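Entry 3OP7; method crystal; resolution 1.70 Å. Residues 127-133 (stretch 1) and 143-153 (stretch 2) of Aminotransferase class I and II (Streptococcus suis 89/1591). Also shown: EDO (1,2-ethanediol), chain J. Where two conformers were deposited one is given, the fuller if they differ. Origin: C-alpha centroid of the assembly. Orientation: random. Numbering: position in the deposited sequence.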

# COMPACT_ATOMS: atom_id res chain seq x y z
N ALA A 127 5.79 9.40 -18.05
CA ALA A 127 6.29 10.78 -17.95
C ALA A 127 7.69 10.91 -18.55
O ALA A 127 8.51 10.00 -18.54
CB ALA A 127 6.34 11.26 -16.44
N GLU A 128 7.97 12.10 -19.04
CA GLU A 128 9.31 12.44 -19.43
C GLU A 128 9.99 13.06 -18.22
O GLU A 128 9.59 14.13 -17.77
CB GLU A 128 9.27 13.43 -20.60
CG GLU A 128 10.63 13.69 -21.10
CD GLU A 128 10.68 14.58 -22.35
OE1 GLU A 128 9.64 14.94 -22.95
OE2 GLU A 128 11.83 14.93 -22.69
N VAL A 129 11.02 12.41 -17.69
CA VAL A 129 11.61 12.79 -16.41
C VAL A 129 13.02 13.31 -16.58
O VAL A 129 13.87 12.61 -17.09
CB VAL A 129 11.65 11.59 -15.43
CG1 VAL A 129 12.32 12.01 -14.08
CG2 VAL A 129 10.24 11.05 -15.22
N ASP A 130 13.23 14.56 -16.20
CA ASP A 130 14.55 15.15 -16.15
C ASP A 130 15.09 15.10 -14.72
O ASP A 130 14.34 15.20 -13.74
CB ASP A 130 14.46 16.61 -16.62
CG ASP A 130 14.61 16.77 -18.13
OD1 ASP A 130 15.52 16.13 -18.72
OD2 ASP A 130 13.84 17.56 -18.74
N LEU A 131 16.40 14.95 -14.60
CA LEU A 131 17.07 14.80 -13.32
C LEU A 131 17.77 16.07 -12.91
O LEU A 131 18.60 16.64 -13.64
CB LEU A 131 18.04 13.64 -13.38
CG LEU A 131 17.39 12.28 -13.76
CD1 LEU A 131 18.50 11.20 -13.81
CD2 LEU A 131 16.26 11.84 -12.86
N TRP A 132 17.42 16.54 -11.73
CA TRP A 132 17.97 17.76 -11.19
C TRP A 132 19.04 17.36 -10.18
O TRP A 132 18.73 16.96 -9.06
CB TRP A 132 16.82 18.53 -10.55
CG TRP A 132 17.19 19.92 -10.06
CD1 TRP A 132 18.18 20.75 -10.55
CD2 TRP A 132 16.54 20.66 -9.02
NE1 TRP A 132 18.17 21.93 -9.86
CE2 TRP A 132 17.20 21.89 -8.90
CE3 TRP A 132 15.49 20.39 -8.14
CZ2 TRP A 132 16.80 22.87 -7.96
CZ3 TRP A 132 15.10 21.35 -7.21
CH2 TRP A 132 15.73 22.56 -7.13
N GLN A 133 20.30 17.53 -10.60
CA GLN A 133 21.45 16.86 -9.96
C GLN A 133 21.96 17.59 -8.72
O GLN A 133 22.29 18.77 -8.77
CB GLN A 133 22.64 16.71 -10.95
CG GLN A 133 22.34 15.84 -12.20
CD GLN A 133 22.36 14.35 -11.94
OE1 GLN A 133 22.80 13.88 -10.88
NE2 GLN A 133 21.84 13.58 -12.91
N ASP A 143 21.30 22.85 -8.25
CA ASP A 143 21.53 24.24 -8.62
C ASP A 143 20.21 24.81 -9.18
O ASP A 143 19.70 24.35 -10.19
CB ASP A 143 22.67 24.29 -9.65
CG ASP A 143 23.05 25.70 -10.11
OD1 ASP A 143 22.45 26.73 -9.69
OD2 ASP A 143 23.98 25.76 -10.93
N LEU A 144 19.68 25.81 -8.51
CA LEU A 144 18.48 26.50 -8.98
C LEU A 144 18.64 27.09 -10.38
O LEU A 144 17.67 27.07 -11.15
CB LEU A 144 18.07 27.56 -7.99
CG LEU A 144 17.53 27.07 -6.65
CD1 LEU A 144 17.59 28.19 -5.61
CD2 LEU A 144 16.07 26.50 -6.84
N GLU A 145 19.84 27.58 -10.75
CA GLU A 145 20.06 28.02 -12.16
C GLU A 145 19.85 26.86 -13.13
O GLU A 145 19.30 27.07 -14.22
CB GLU A 145 21.45 28.61 -12.40
CG GLU A 145 21.69 29.84 -11.63
CD GLU A 145 23.00 30.52 -12.00
OE1 GLU A 145 23.81 29.91 -12.76
OE2 GLU A 145 23.19 31.66 -11.53
N LYS A 146 20.26 25.65 -12.76
CA LYS A 146 20.04 24.49 -13.63
C LYS A 146 18.59 24.14 -13.70
O LYS A 146 18.09 23.68 -14.74
CB LYS A 146 20.90 23.29 -13.22
CG LYS A 146 22.37 23.63 -13.53
CD LYS A 146 23.36 22.46 -13.47
CE LYS A 146 24.79 22.97 -13.61
NZ LYS A 146 25.39 23.30 -12.29
N LEU A 147 17.89 24.33 -12.59
CA LEU A 147 16.44 24.09 -12.64
C LEU A 147 15.76 25.01 -13.65
O LEU A 147 14.83 24.58 -14.36
CB LEU A 147 15.80 24.28 -11.29
CG LEU A 147 14.28 23.99 -11.22
CD1 LEU A 147 13.89 22.55 -11.62
CD2 LEU A 147 13.77 24.31 -9.81
N ARG A 148 16.18 26.27 -13.69
CA ARG A 148 15.65 27.22 -14.67
C ARG A 148 15.91 26.76 -16.11
O ARG A 148 15.15 27.13 -16.99
CB ARG A 148 16.17 28.63 -14.42
CG ARG A 148 15.66 29.25 -13.15
CD ARG A 148 16.08 30.70 -13.02
NE ARG A 148 15.72 31.22 -11.71
CZ ARG A 148 16.47 31.11 -10.63
NH1 ARG A 148 17.73 30.67 -10.70
NH2 ARG A 148 16.01 31.54 -9.48
N GLN A 149 16.96 25.98 -16.34
CA GLN A 149 17.28 25.44 -17.68
C GLN A 149 16.43 24.21 -18.00
O GLN A 149 16.08 23.96 -19.18
CB GLN A 149 18.77 25.09 -17.79
CG GLN A 149 19.73 26.24 -17.62
CD GLN A 149 21.16 25.77 -17.70
OE1 GLN A 149 21.47 24.62 -17.37
NE2 GLN A 149 22.04 26.65 -18.16
N LEU A 150 16.08 23.43 -16.97
CA LEU A 150 15.31 22.20 -17.18
C LEU A 150 13.81 22.41 -17.29
O LEU A 150 13.14 21.63 -17.95
CB LEU A 150 15.55 21.21 -16.05
CG LEU A 150 16.99 20.66 -15.95
CD1 LEU A 150 17.18 20.04 -14.56
CD2 LEU A 150 17.19 19.63 -17.07
N ILE A 151 13.29 23.43 -16.63
CA ILE A 151 11.83 23.65 -16.58
C ILE A 151 11.31 24.05 -17.96
O ILE A 151 12.01 24.73 -18.75
CB ILE A 151 11.46 24.70 -15.49
CG1 ILE A 151 9.96 24.61 -15.15
CG2 ILE A 151 11.91 26.09 -15.90
CD1 ILE A 151 9.54 25.19 -13.80
N ARG A 152 10.07 23.69 -18.21
CA ARG A 152 9.40 23.93 -19.47
C ARG A 152 8.07 24.58 -19.20
O ARG A 152 7.52 24.40 -18.10
CB ARG A 152 9.12 22.58 -20.16
CG ARG A 152 10.36 21.75 -20.50
CD ARG A 152 9.86 20.45 -21.17
NE ARG A 152 10.97 19.52 -21.35
CZ ARG A 152 10.83 18.30 -21.87
NH1 ARG A 152 9.64 17.87 -22.24
NH2 ARG A 152 11.87 17.49 -21.95
N PRO A 153 7.47 25.18 -20.24
CA PRO A 153 6.21 25.86 -20.05
C PRO A 153 5.14 24.99 -19.47
O PRO A 153 4.27 25.48 -18.75
CB PRO A 153 5.87 26.34 -21.46
CG PRO A 153 7.23 26.66 -22.05
CD PRO A 153 8.11 25.54 -21.53
C1 EDO J . 11.11 33.27 -12.45
O1 EDO J . 10.68 33.51 -11.09
C2 EDO J . 12.62 33.49 -12.57
O2 EDO J . 13.41 32.29 -12.48
O HOH W 1 13.81 20.18 -20.02
O HOH W 2 22.02 20.96 -10.24

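How do the two backbones run past each other? Residues 128-133 form a strand and 144-150 a helix, and their axes lie nearly antiparallel, at 167°, with a closest approach of 8.7 Å. The register follows from this reversal: D130 CA lies 7.2 Å from L150 CA, W132 CA lies 6.7 Å from L147 CA, and Q133 CA lies 7.5 Å from D143 CA. The start of the helix therefore sits beside the end of the strand segment, where water 2 links the two main chains. It donates to Q133 O at 2.7 Å and accepts from D143 N at 2.8 Å, spanning a gap of 4.2 Å between Q133 O and D143 N that is too wide for a direct hydrogen bond.

What fastens W132 to the helix? Its CA-to-CB bond points sideways, but with chi1 at -174° (t) the indole end comes nearer to the second stretch, and W132 gives up 127 Å² to it, the largest share of any residue here. The indole suits this buried place because it offers a broad apolar surface and one polar group that finds a partner: NE1 donates to D143 O at 2.9 Å, with a nearly straight angle of 170°. The same carbonyl accepts from L147 N, 3.0 Å from D143 O, so it serves both the first turn of the helix and the tryptophan. L147 lies over one ring face, its CD2 4.0 Å from the centroid of the six-membered ring of W132 in a CH-pi contact, while L144 reaches the ring edge, with its CD2 3.9 Å from W132 CZ2.

How is the helix start prepared for this contact? D143 is the N-cap. Its OD1 accepts from E145 N at 2.9 Å, occupying an amide that has no preceding turn to bond to. Its other carboxylate oxygen, OD2, forms a salt bridge with K146 NZ at 3.1 Å; although the CA-to-CB bond of K146 points toward the strand, the end of its long side chain leads away.

What holds the other end, where the helix gives way to loop? L150 points toward the strand and loses 72 Å² there, its CD1 lying 3.8 Å from L131 O and 4.2 Å from W132 CD1. Beyond it, R152 also points toward the strand, in an extended side chain whose chi2, chi3 and chi4 are all near 180°. This reach brings its guanidinium to E128, likewise extended with chi1 and chi2 both t, in a two-pronged salt bridge: R152 NH1 donates to E128 OE1 at 3.0 Å and R152 NH2 to E128 OE2 at 2.7 Å. Charged groups fit this more open end. D130 adds a long salt bridge, its OD2 3.8 Å from R152 NH2, and water 1 ties the group together, lying 2.9 Å from D130 OD2, 2.6 Å from L150 O and 3.2 Å from R152 NE.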